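Local coordinates for flavodoxin (Lactobacillus reuteri, PDB 5VEG), which binds flavin mononucleotide and probably serves as a low-potential electron donor to redox enzymes, in association with a bacterial microcompartment for 1,2-propanediol use, at residues 31-36 with 60-65. Residues are numbered along the deposited sequence; the frame is centred on the assembly and turned at random.
Sequences LTAHVV and VKVTES
H34 reaches across to two side chains of the neighbouring strand. Its CG lies anti to the backbone N (chi1 -158°). T63 CG2 makes a CH-pi contact with one ring face, 3.8 Å from the centroid and offset toward the rim. At the ring edge, H34 NE2 and S65 OG share a hydrogen bond of 2.8 Å. S65 OG also hydrogen-bonds T70 OG1, so the hydroxyl links the imidazole to the following loop. F75 meets the same imidazole. An alanine in place of H34 would probably leave S65 OG without its imidazole mate and T63 CG2 without the ring face it packs on.

The backbones pair in parallel. K61 N and T63 N donate to L31 O and A33 O respectively, while A33 N and V35 N donate to K61 O and T63 O respectively. S65 N closes the ladder on V35 O at 3.0 Å. The bent K61 chain returns NZ to L31 O, 3.2 Å away and above the carbonyl plane.

On the face of the sheet away from H34, A33 CB touches V60 CG1 at 3.6 Å. V35 CG2 and V62 CG1 meet more loosely, at 4.3 Å. Helix 43-56 packs on V35, V62 and E64, and V173 of helix 159-176 touches L31 and V60. Strands 31-38 and 60-66 with helix 43-56 form the first beta-alpha-beta unit of the flavodoxin fold, at one border of its five-stranded parallel sheet.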
loop_
_atom_site.group_PDB
_atom_site.type_symbol
_atom_site.label_atom_id
_atom_site.label_comp_id
_atom_site.label_asym_id
_atom_site.label_seq_id
_atom_site.Cartn_x
_atom_site.Cartn_y
_atom_site.Cartn_z
ATOM N N LEU A 31 14.014 7.879 8.974
ATOM C CA LEU A 31 12.704 7.315 8.667
ATOM C C LEU A 31 12.815 5.917 8.070
ATOM O O LEU A 31 13.682 5.649 7.232
ATOM C CB LEU A 31 11.929 8.217 7.704
ATOM C CG LEU A 31 11.329 9.481 8.306
ATOM C CD1 LEU A 31 10.553 10.275 7.253
ATOM C CD2 LEU A 31 10.444 9.137 9.483
ATOM N N THR A 32 11.922 5.032 8.509
ATOM C CA THR A 32 11.787 3.693 7.964
ATOM C C THR A 32 10.400 3.521 7.343
ATOM O O THR A 32 9.440 4.206 7.716
ATOM C CB THR A 32 11.991 2.623 9.045
ATOM O OG1 THR A 32 10.996 2.792 10.058
ATOM C CG2 THR A 32 13.378 2.756 9.680
ATOM N N ALA A 33 10.309 2.588 6.398
ATOM C CA ALA A 33 9.060 2.251 5.739
ATOM C C ALA A 33 9.055 0.766 5.427
ATOM O O ALA A 33 10.097 0.164 5.162
ATOM C CB ALA A 33 8.848 3.049 4.447
ATOM N N HIS A 34 7.870 0.178 5.477
ATOM C CA HIS A 34 7.656 -1.188 5.026
ATOM C C HIS A 34 6.563 -1.166 3.964
ATOM O O HIS A 34 5.455 -0.688 4.225
ATOM C CB HIS A 34 7.286 -2.095 6.202
ATOM C CG HIS A 34 7.545 -3.547 5.945
ATOM N ND1 HIS A 34 8.020 -4.408 6.914
ATOM C CD2 HIS A 34 7.382 -4.292 4.827
ATOM C CE1 HIS A 34 8.137 -5.621 6.403
ATOM N NE2 HIS A 34 7.759 -5.577 5.137
ATOM N N VAL A 35 6.888 -1.650 2.763
ATOM C CA VAL A 35 5.932 -1.770 1.659
ATOM C C VAL A 35 5.636 -3.245 1.453
ATOM O O VAL A 35 6.542 -4.029 1.141
ATOM C CB VAL A 35 6.462 -1.137 0.360
ATOM C CG1 VAL A 35 5.485 -1.366 -0.779
ATOM C CG2 VAL A 35 6.714 0.351 0.552
ATOM N N VAL A 36 4.383 -3.639 1.628
ATOM C CA VAL A 36 3.987 -4.997 1.288
ATOM C C VAL A 36 3.142 -4.954 0.023
ATOM O O VAL A 36 2.404 -3.995 -0.230
ATOM C CB VAL A 36 3.238 -5.720 2.428
ATOM C CG1 VAL A 36 4.147 -5.841 3.674
ATOM C CG2 VAL A 36 1.947 -5.010 2.763
ATOM N N VAL A 60 14.553 7.413 2.898
ATOM C CA VAL A 60 13.834 6.509 3.783
ATOM C C VAL A 60 14.466 5.133 3.635
ATOM O O VAL A 60 14.804 4.716 2.522
ATOM C CB VAL A 60 12.326 6.489 3.439
ATOM C CG1 VAL A 60 11.581 5.461 4.277
ATOM C CG2 VAL A 60 11.730 7.863 3.640
ATOM N N LYS A 61 14.658 4.432 4.750
ATOM C CA LYS A 61 15.103 3.045 4.677
ATOM C C LYS A 61 13.868 2.164 4.561
ATOM O O LYS A 61 13.007 2.185 5.448
ATOM C CB LYS A 61 15.965 2.652 5.877
ATOM C CG LYS A 61 17.113 3.615 6.137
ATOM C CD LYS A 61 17.209 4.019 7.604
ATOM C CE LYS A 61 17.847 5.392 7.720
ATOM N NZ LYS A 61 16.779 6.426 7.603
ATOM N N VAL A 62 13.783 1.408 3.462
ATOM C CA VAL A 62 12.565 0.727 3.043
ATOM C C VAL A 62 12.764 -0.777 3.141
ATOM O O VAL A 62 13.743 -1.317 2.617
ATOM C CB VAL A 62 12.166 1.109 1.605
ATOM C CG1 VAL A 62 10.950 0.280 1.154
ATOM C CG2 VAL A 62 11.871 2.593 1.489
ATOM N N THR A 63 11.817 -1.448 3.784
ATOM C CA THR A 63 11.663 -2.891 3.680
ATOM C C THR A 63 10.502 -3.183 2.734
ATOM O O THR A 63 9.452 -2.536 2.817
ATOM C CB THR A 63 11.395 -3.508 5.054
ATOM O OG1 THR A 63 12.369 -3.024 5.988
ATOM C CG2 THR A 63 11.458 -5.026 4.989
ATOM N N GLU A 64 10.699 -4.135 1.830
ATOM C CA GLU A 64 9.674 -4.527 0.875
ATOM C C GLU A 64 9.471 -6.029 0.981
ATOM O O GLU A 64 10.446 -6.784 0.974
ATOM C CB GLU A 64 10.064 -4.140 -0.558
ATOM C CG GLU A 64 8.970 -4.425 -1.591
ATOM C CD GLU A 64 9.336 -4.001 -3.019
ATOM O OE1 GLU A 64 10.482 -3.575 -3.268
ATOM O OE2 GLU A 64 8.461 -4.097 -3.900
ATOM N N SER A 65 8.217 -6.466 1.077
ATOM C CA SER A 65 7.955 -7.900 1.148
ATOM C C SER A 65 6.600 -8.212 0.529
ATOM O O SER A 65 5.764 -7.328 0.336
ATOM C CB SER A 65 8.012 -8.404 2.599
ATOM O OG SER A 65 7.143 -7.654 3.424
HETATM O O HOH W 1 12.401 -0.686 6.879
#